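Local coordinates for MarR Like Protein, TVG0766549 (Thermoplasma volcanium, PDB 3LFK) that probably acts as a transcriptional regulator of the MarR-like winged helix-turn-helix kind, although it has been reported as a mechanosensitive channel, at residues Asn72-Asp75 and Leu80-Lys83; Ser40-Leu45 and Glu97-Ala102; Tyr32-Asp37 and Tyr76-Glu81. One frame throughout, in Å; residues are numbered along the deposited sequence.

Contact 1: Asn72-Asp75 and Leu80-Lys83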
loop_
_atom_site.group_PDB
_atom_site.type_symbol
_atom_site.label_atom_id
_atom_site.label_comp_id
_atom_site.label_asym_id
_atom_site.label_seq_id
_atom_site.Cartn_x
_atom_site.Cartn_y
_atom_site.Cartn_z
ATOM N N ASN A 72 -0.019 -7.862 -7.521
ATOM C CA ASN A 72 1.355 -7.434 -7.229
ATOM C C ASN A 72 1.494 -7.066 -5.742
ATOM O O ASN A 72 2.471 -7.440 -5.094
ATOM C CB ASN A 72 1.753 -6.244 -8.120
ATOM C CG ASN A 72 2.169 -6.694 -9.494
ATOM O OD1 ASN A 72 3.017 -7.576 -9.623
ATOM N ND2 ASN A 72 1.590 -6.101 -10.525
ATOM N N LEU A 73 0.527 -6.334 -5.186
ATOM C CA LEU A 73 0.601 -5.974 -3.770
ATOM C C LEU A 73 0.593 -7.212 -2.903
ATOM O O LEU A 73 1.233 -7.221 -1.850
ATOM C CB LEU A 73 -0.552 -5.053 -3.363
ATOM C CG LEU A 73 -0.555 -3.703 -4.076
ATOM C CD1 LEU A 73 -1.728 -2.912 -3.534
ATOM C CD2 LEU A 73 0.734 -2.937 -3.851
ATOM N N MET A 74 -0.137 -8.245 -3.332
ATOM C CA MET A 74 -0.152 -9.498 -2.569
ATOM C C MET A 74 1.200 -10.207 -2.666
ATOM O O MET A 74 1.711 -10.698 -1.642
ATOM C CB MET A 74 -1.287 -10.386 -3.067
ATOM C CG MET A 74 -2.618 -9.743 -2.782
ATOM S SD MET A 74 -4.003 -10.736 -3.538
ATOM C CE MET A 74 -3.570 -10.930 -5.014
ATOM N N ASP A 75 1.760 -10.261 -3.868
ATOM C CA ASP A 75 3.056 -10.896 -4.076
ATOM C C ASP A 75 4.134 -10.148 -3.258
ATOM O O ASP A 75 5.045 -10.759 -2.736
ATOM C CB ASP A 75 3.460 -10.851 -5.541
ATOM C CG ASP A 75 2.612 -11.743 -6.426
ATOM O OD1 ASP A 75 1.798 -12.546 -5.913
ATOM O OD2 ASP A 75 2.768 -11.616 -7.657
ATOM N N LEU A 80 -3.556 -9.166 1.443
ATOM C CA LEU A 80 -3.962 -10.546 1.262
ATOM C C LEU A 80 -5.461 -10.659 1.148
ATOM O O LEU A 80 -6.190 -9.678 1.352
ATOM C CB LEU A 80 -3.415 -11.448 2.378
ATOM C CG LEU A 80 -3.578 -11.035 3.829
ATOM C CD1 LEU A 80 -4.946 -11.474 4.333
ATOM C CD2 LEU A 80 -2.485 -11.705 4.656
ATOM N N GLU A 81 -5.906 -11.848 0.751
ATOM C CA GLU A 81 -7.337 -12.128 0.607
ATOM C C GLU A 81 -7.872 -12.856 1.818
ATOM O O GLU A 81 -7.299 -13.850 2.269
ATOM C CB GLU A 81 -7.629 -13.039 -0.568
ATOM C CG GLU A 81 -7.011 -12.678 -1.864
ATOM C CD GLU A 81 -7.195 -13.801 -2.856
ATOM O OE1 GLU A 81 -8.360 -14.091 -3.197
ATOM O OE2 GLU A 81 -6.180 -14.400 -3.277
ATOM N N ASP A 82 -8.994 -12.367 2.321
ATOM C CA ASP A 82 -9.677 -12.969 3.454
ATOM C C ASP A 82 -11.027 -13.410 2.883
ATOM O O ASP A 82 -12.061 -12.815 3.189
ATOM C CB ASP A 82 -9.864 -11.920 4.555
ATOM C CG ASP A 82 -10.651 -12.440 5.742
ATOM O OD1 ASP A 82 -11.851 -12.752 5.584
ATOM O OD2 ASP A 82 -10.065 -12.529 6.840
ATOM N N LYS A 83 -11.014 -14.430 2.025
ATOM C CA LYS A 83 -12.256 -14.908 1.420
ATOM C C LYS A 83 -13.195 -15.480 2.475
ATOM O O LYS A 83 -12.803 -16.312 3.298
ATOM C CB LYS A 83 -11.988 -15.973 0.355
ATOM C CG LYS A 83 -13.270 -16.441 -0.330
ATOM C CD LYS A 83 -13.033 -17.544 -1.348
ATOM C CE LYS A 83 -14.352 -17.979 -1.984
ATOM N NZ LYS A 83 -14.186 -19.065 -2.991
#
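Met74 and Glu81 each turn CG to lie anti to their own carbonyl carbon (chi1 -65° and -49°), and from those rotamers a helix side chain reaches out to meet a strand side chain. The thioether of Met74 then runs obliquely past Glu81, its SD resting 4.0 Å from Glu81 CG. A bend at chi3 (-51°) swings the terminal CE back from the strand, leaving the sulfur as the nearest part of the chain. The other touch is on backbone: Met74 CG lies 4.3 Å from Leu80 CA, a place it can approach because the CB of Leu80 points away from the helix. No hydrogen bond spans the gap, and the carboxylate of Glu81 comes no nearer the sulfur than Glu81 OE2, 4.3 Å from Met74 SD; van der Waals contact of methylene, sulfur and backbone, burying just 107 Å², makes up this surface contact, which shows how lightly a helix may rest on the strand that follows it. Around it, Leu73 carries the inner side of helix 66-76 onto Leu41 of helix 36-47, while strand 79-84, an edge strand of the three-stranded sheet within this chain, pairs antiparallel with strand 87-92 through backbone bonds of Leu80 with Val91.

Contact 2: Ser40-Leu45 and Glu97-Ala102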
loop_
_atom_site.group_PDB
_atom_site.type_symbol
_atom_site.label_atom_id
_atom_site.label_comp_id
_atom_site.label_asym_id
_atom_site.label_seq_id
_atom_site.Cartn_x
_atom_site.Cartn_y
_atom_site.Cartn_z
ATOM N N SER A 40 -1.074 3.979 -5.662
ATOM C CA SER A 40 -2.464 4.444 -5.599
ATOM C C SER A 40 -3.392 3.401 -4.958
ATOM O O SER A 40 -4.211 3.717 -4.077
ATOM C CB SER A 40 -2.949 4.758 -7.020
ATOM O OG SER A 40 -2.242 5.875 -7.520
ATOM N N LEU A 41 -3.270 2.139 -5.378
ATOM C CA LEU A 41 -4.120 1.117 -4.809
ATOM C C LEU A 41 -3.829 0.878 -3.318
ATOM O O LEU A 41 -4.731 0.691 -2.529
ATOM C CB LEU A 41 -3.973 -0.199 -5.578
ATOM C CG LEU A 41 -4.875 -1.295 -4.996
ATOM C CD1 LEU A 41 -6.365 -0.896 -5.034
ATOM C CD2 LEU A 41 -4.662 -2.576 -5.793
ATOM N N LEU A 42 -2.553 0.848 -2.950
ATOM C CA LEU A 42 -2.189 0.644 -1.553
ATOM C C LEU A 42 -2.798 1.739 -0.662
ATOM O O LEU A 42 -3.309 1.457 0.422
ATOM C CB LEU A 42 -0.652 0.632 -1.424
ATOM C CG LEU A 42 -0.101 0.334 -0.030
ATOM C CD1 LEU A 42 -0.334 -1.116 0.299
ATOM C CD2 LEU A 42 1.400 0.648 0.009
ATOM N N LEU A 43 -2.716 2.986 -1.121
ATOM C CA LEU A 43 -3.263 4.098 -0.346
ATOM C C LEU A 43 -4.792 4.041 -0.340
ATOM O O LEU A 43 -5.427 4.437 0.639
ATOM C CB LEU A 43 -2.775 5.447 -0.916
ATOM C CG LEU A 43 -1.263 5.657 -0.821
ATOM C CD1 LEU A 43 -0.900 7.058 -1.310
ATOM C CD2 LEU A 43 -0.798 5.452 0.593
ATOM N N PHE A 44 -5.382 3.545 -1.417
ATOM C CA PHE A 44 -6.838 3.421 -1.458
ATOM C C PHE A 44 -7.237 2.428 -0.357
ATOM O O PHE A 44 -8.164 2.659 0.410
ATOM C CB PHE A 44 -7.275 2.918 -2.836
ATOM C CG PHE A 44 -8.740 2.582 -2.931
ATOM C CD1 PHE A 44 -9.674 3.559 -3.266
ATOM C CD2 PHE A 44 -9.183 1.285 -2.684
ATOM C CE1 PHE A 44 -11.031 3.237 -3.350
ATOM C CE2 PHE A 44 -10.533 0.953 -2.767
ATOM C CZ PHE A 44 -11.459 1.934 -3.100
ATOM N N LEU A 45 -6.531 1.307 -0.261
ATOM C CA LEU A 45 -6.842 0.324 0.754
ATOM C C LEU A 45 -6.652 0.903 2.159
ATOM O O LEU A 45 -7.463 0.649 3.054
ATOM C CB LEU A 45 -5.957 -0.929 0.567
ATOM C CG LEU A 45 -6.240 -1.690 -0.743
ATOM C CD1 LEU A 45 -5.141 -2.755 -0.973
ATOM C CD2 LEU A 45 -7.597 -2.372 -0.672
ATOM N N GLU A 97 0.365 -1.951 5.859
ATOM C CA GLU A 97 -0.082 -0.785 6.627
ATOM C C GLU A 97 1.126 0.103 6.908
ATOM O O GLU A 97 1.064 1.328 6.752
ATOM C CB GLU A 97 -0.734 -1.237 7.940
ATOM C CG GLU A 97 -1.942 -2.123 7.680
ATOM C CD GLU A 97 -3.129 -1.794 8.536
ATOM O OE1 GLU A 97 -2.972 -1.758 9.777
ATOM O OE2 GLU A 97 -4.222 -1.582 7.965
ATOM N N PHE A 98 2.235 -0.520 7.294
ATOM C CA PHE A 98 3.468 0.214 7.577
ATOM C C PHE A 98 3.927 1.050 6.370
ATOM O O PHE A 98 4.237 2.241 6.481
ATOM C CB PHE A 98 4.587 -0.777 7.959
ATOM C CG PHE A 98 5.914 -0.122 8.231
ATOM C CD1 PHE A 98 6.175 0.451 9.469
ATOM C CD2 PHE A 98 6.879 -0.040 7.237
ATOM C CE1 PHE A 98 7.390 1.097 9.698
ATOM C CE2 PHE A 98 8.091 0.603 7.457
ATOM C CZ PHE A 98 8.345 1.172 8.693
ATOM N N VAL A 99 3.977 0.406 5.205
ATOM C CA VAL A 99 4.445 1.072 4.008
ATOM C C VAL A 99 3.467 2.155 3.581
ATOM O O VAL A 99 3.882 3.243 3.186
ATOM C CB VAL A 99 4.659 0.016 2.894
ATOM C CG1 VAL A 99 4.867 0.682 1.562
ATOM C CG2 VAL A 99 5.884 -0.842 3.255
ATOM N N ALA A 100 2.176 1.853 3.661
ATOM C CA ALA A 100 1.139 2.813 3.264
ATOM C C ALA A 100 1.226 4.042 4.156
ATOM O O ALA A 100 1.145 5.164 3.666
ATOM C CB ALA A 100 -0.253 2.164 3.384
ATOM N N GLN A 101 1.407 3.830 5.452
ATOM C CA GLN A 101 1.498 4.964 6.378
ATOM C C GLN A 101 2.775 5.790 6.137
ATOM O O GLN A 101 2.742 7.027 6.186
ATOM C CB GLN A 101 1.456 4.470 7.819
ATOM C CG GLN A 101 1.113 5.581 8.850
ATOM C CD GLN A 101 -0.248 6.236 8.610
ATOM O OE1 GLN A 101 -0.990 5.860 7.699
ATOM N NE2 GLN A 101 -0.581 7.225 9.436
ATOM N N ALA A 102 3.900 5.124 5.859
ATOM C CA ALA A 102 5.153 5.830 5.602
ATOM C C ALA A 102 5.017 6.736 4.391
ATOM O O ALA A 102 5.491 7.884 4.391
ATOM C CB ALA A 102 6.285 4.833 5.392
#
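Leu42 and Ala100 meet where two helices cross steeply, an example of how a small residue admits a larger one between helices. The short axes of 40-45 and 97-102 approach to 9.4 Å with a signed crossing angle of -102°, and the nearest CA atoms, those of Leu43 and Ala100, are 5.8 Å apart.

Apolar side-chain packing carries most of the contact. Both Leu42 and Ala100 direct CB toward the opposing helix. With CG of Leu42 anti to its backbone N (chi1 -176°), the branch point itself comes to lie over the alanine, CG to CB 3.9 Å. Its CD2 continues past the methyl to Ala100 CA, also at 3.9 Å, and on to the preceding residue, where Leu42 CD2 meets Val99 CG1 at 3.8 Å. The leucine and valine side chains cross there at about a right angle.

Contact between side chain and backbone is the second kind. Leu43 starts out alongside the interface, but CD2 turns in against the carbonyl of Ala100, 3.6 Å from Ala100 O, with the alanine CB a looser neighbour. This is van der Waals touching of a methyl and an oxygen. Hydrogen bonds do not span the interface; they run within each helix, as from Phe44 N to Ser40 O and from Gln101 N to Glu97 O.

The crossing lies close to the centre of the chain. Leu92 of strand 87-92 packs on Leu42 and Leu45, and Tyr32 on Val99, while Leu41 faces Val69, Leu70 and Leu73 of helix 66-76 and, with Leu45, Ile57 of helix 54-60. Helix 36-47 is thus wedged between the long helix 94-116 and the two helices of the helix-turn-helix region.

Contact 3: Tyr32-Asp37 and Tyr76-Glu81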
loop_
_atom_site.group_PDB
_atom_site.type_symbol
_atom_site.label_atom_id
_atom_site.label_comp_id
_atom_site.label_asym_id
_atom_site.label_seq_id
_atom_site.Cartn_x
_atom_site.Cartn_y
_atom_site.Cartn_z
ATOM N N TYR A 32 9.486 2.254 -2.553
ATOM C CA TYR A 32 9.868 0.841 -2.430
ATOM C C TYR A 32 9.767 0.120 -3.754
ATOM O O TYR A 32 9.388 -1.038 -3.799
ATOM C CB TYR A 32 8.987 0.147 -1.372
ATOM C CG TYR A 32 8.922 0.888 -0.047
ATOM C CD1 TYR A 32 7.868 1.768 0.231
ATOM C CD2 TYR A 32 9.920 0.729 0.920
ATOM C CE1 TYR A 32 7.806 2.460 1.428
ATOM C CE2 TYR A 32 9.861 1.426 2.145
ATOM C CZ TYR A 32 8.796 2.282 2.380
ATOM O OH TYR A 32 8.669 2.957 3.580
ATOM N N ASP A 33 10.098 0.827 -4.825
ATOM C CA ASP A 33 10.081 0.295 -6.183
ATOM C C ASP A 33 8.716 -0.053 -6.755
ATOM O O ASP A 33 8.618 -0.709 -7.792
ATOM C CB ASP A 33 11.028 -0.905 -6.290
ATOM C CG ASP A 33 12.437 -0.544 -5.911
ATOM O OD1 ASP A 33 13.000 0.338 -6.591
ATOM O OD2 ASP A 33 12.959 -1.125 -4.945
ATOM N N MET A 34 7.653 0.379 -6.100
ATOM C CA MET A 34 6.322 0.145 -6.626
ATOM C C MET A 34 6.054 1.147 -7.732
ATOM O O MET A 34 6.593 2.262 -7.726
ATOM C CB MET A 34 5.263 0.342 -5.535
ATOM C CG MET A 34 5.267 -0.772 -4.463
ATOM S SD MET A 34 3.895 -0.545 -3.327
ATOM C CE MET A 34 4.577 0.737 -2.231
ATOM N N SER A 35 5.214 0.760 -8.684
ATOM C CA SER A 35 4.849 1.700 -9.735
ATOM C C SER A 35 3.715 2.558 -9.157
ATOM O O SER A 35 3.147 2.213 -8.116
ATOM C CB SER A 35 4.417 0.934 -10.985
ATOM O OG SER A 35 3.647 -0.193 -10.652
ATOM N N GLN A 36 3.375 3.666 -9.823
ATOM C CA GLN A 36 2.343 4.556 -9.261
ATOM C C GLN A 36 0.957 3.930 -9.099
ATOM O O GLN A 36 0.233 4.232 -8.135
ATOM C CB GLN A 36 2.269 5.843 -10.082
ATOM C CG GLN A 36 1.315 6.900 -9.476
ATOM C CD GLN A 36 1.615 7.211 -8.010
ATOM O OE1 GLN A 36 2.762 7.494 -7.643
ATOM N NE2 GLN A 36 0.576 7.165 -7.163
ATOM N N ASP A 37 0.583 3.042 -10.024
ATOM C CA ASP A 37 -0.701 2.373 -9.914
ATOM C C ASP A 37 -0.766 1.558 -8.611
ATOM O O ASP A 37 -1.795 1.529 -7.923
ATOM C CB ASP A 37 -0.974 1.503 -11.155
ATOM C CG ASP A 37 0.184 0.551 -11.500
ATOM O OD1 ASP A 37 1.281 0.678 -10.931
ATOM O OD2 ASP A 37 -0.020 -0.331 -12.350
ATOM N N TYR A 76 4.008 -8.824 -3.130
ATOM C CA TYR A 76 5.005 -8.061 -2.359
ATOM C C TYR A 76 4.914 -8.311 -0.862
ATOM O O TYR A 76 5.834 -7.982 -0.116
ATOM C CB TYR A 76 4.813 -6.537 -2.537
ATOM C CG TYR A 76 4.951 -6.010 -3.931
ATOM C CD1 TYR A 76 5.738 -6.627 -4.877
ATOM C CD2 TYR A 76 4.289 -4.829 -4.292
ATOM C CE1 TYR A 76 5.881 -6.106 -6.152
ATOM C CE2 TYR A 76 4.421 -4.288 -5.551
ATOM C CZ TYR A 76 5.211 -4.917 -6.488
ATOM O OH TYR A 76 5.352 -4.382 -7.743
ATOM N N GLY A 77 3.782 -8.839 -0.410
ATOM C CA GLY A 77 3.564 -9.089 0.997
ATOM C C GLY A 77 2.812 -7.964 1.703
ATOM O O GLY A 77 2.770 -7.895 2.927
ATOM N N PHE A 78 2.167 -7.103 0.916
ATOM C CA PHE A 78 1.459 -5.946 1.488
ATOM C C PHE A 78 -0.043 -6.093 1.668
ATOM O O PHE A 78 -0.677 -5.292 2.382
ATOM C CB PHE A 78 1.702 -4.684 0.641
ATOM C CG PHE A 78 3.153 -4.253 0.544
ATOM C CD1 PHE A 78 4.106 -4.669 1.483
ATOM C CD2 PHE A 78 3.565 -3.414 -0.495
ATOM C CE1 PHE A 78 5.443 -4.240 1.367
ATOM C CE2 PHE A 78 4.885 -2.987 -0.617
ATOM C CZ PHE A 78 5.843 -3.403 0.326
ATOM N N ALA A 79 -0.619 -7.114 1.045
ATOM C CA ALA A 79 -2.046 -7.325 1.158
ATOM C C ALA A 79 -2.356 -8.796 1.005
ATOM O O ALA A 79 -1.543 -9.590 0.502
ATOM C CB ALA A 79 -2.753 -6.532 0.046
ATOM N N LEU A 80 -3.556 -9.166 1.443
ATOM C CA LEU A 80 -3.962 -10.546 1.262
ATOM C C LEU A 80 -5.461 -10.659 1.148
ATOM O O LEU A 80 -6.190 -9.678 1.352
ATOM C CB LEU A 80 -3.415 -11.448 2.378
ATOM C CG LEU A 80 -3.578 -11.035 3.829
ATOM C CD1 LEU A 80 -4.946 -11.474 4.333
ATOM C CD2 LEU A 80 -2.485 -11.705 4.656
ATOM N N GLU A 81 -5.906 -11.848 0.751
ATOM C CA GLU A 81 -7.337 -12.128 0.607
ATOM C C GLU A 81 -7.872 -12.856 1.818
ATOM O O GLU A 81 -7.299 -13.850 2.269
ATOM C CB GLU A 81 -7.629 -13.039 -0.568
ATOM C CG GLU A 81 -7.011 -12.678 -1.864
ATOM C CD GLU A 81 -7.195 -13.801 -2.856
ATOM O OE1 GLU A 81 -8.360 -14.091 -3.197
ATOM O OE2 GLU A 81 -6.180 -14.400 -3.277
HETATM O O HOH W 1 7.482 -2.389 -9.534
HETATM O O HOH W 2 8.615 -3.784 -7.726
#
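The backbones at Met34 and Tyr76 stay well apart, 9.3 Å between CA atoms, one in the loop ahead of helix 36-47 and the other at a helix end that Gly77, with positive phi (95°), closes in a Schellman motif. Side chains bridge the distance. Met34 lays its thioether against both aromatic residues: its CG lies 3.8 Å from Tyr76 CE2, reaching that ring obliquely, while its SD sits in the plane of the Phe78 ring, at the edge, 3.8 Å from Phe78 CE2. A bend at chi3 (-80°) also brings the methyl CE of Met34 within 4.1 Å of Phe78 CE2, from a position out of the ring plane. Tyr76 CB lies 3.9 Å above one face of the Phe78 ring, toward its rim. The hydroxyl of Tyr76 has Glu38 OE1 as its main polar partner, and Glu38 OE1 also bonds Ser35 N at the start of the helix. Two waters donate to Asp33 O, one at 2.7 Å, and bond only weakly to Tyr76 OH. Paired Met-aromatic contacts beside a Schellman turn here join the first helix of a winged helix-turn-helix domain to the link between helix 66-76 and the wing strand 79-84.

Overall arrangement
The three contacts grade from surface to core. Contact 1 is a surface contact, with small burial and no hydrogen bond; contacts 2 and 3 are buried, the former by aliphatic helix packing, the latter by sulfur and aromatic rings with water at its polar margin. Contacts 1 and 3 share strand 79-84, and Leu73 O and Phe78 N, 2.9 Å apart in a probable hydrogen bond, join them. Contacts 2 and 3 share helix 36-47 and converge on Met34, whose CE lies 3.8 Å from Val99 CG1. Leu73, through CD2, also touches Met34 SD, so that contact 1's helix reaches the same interior.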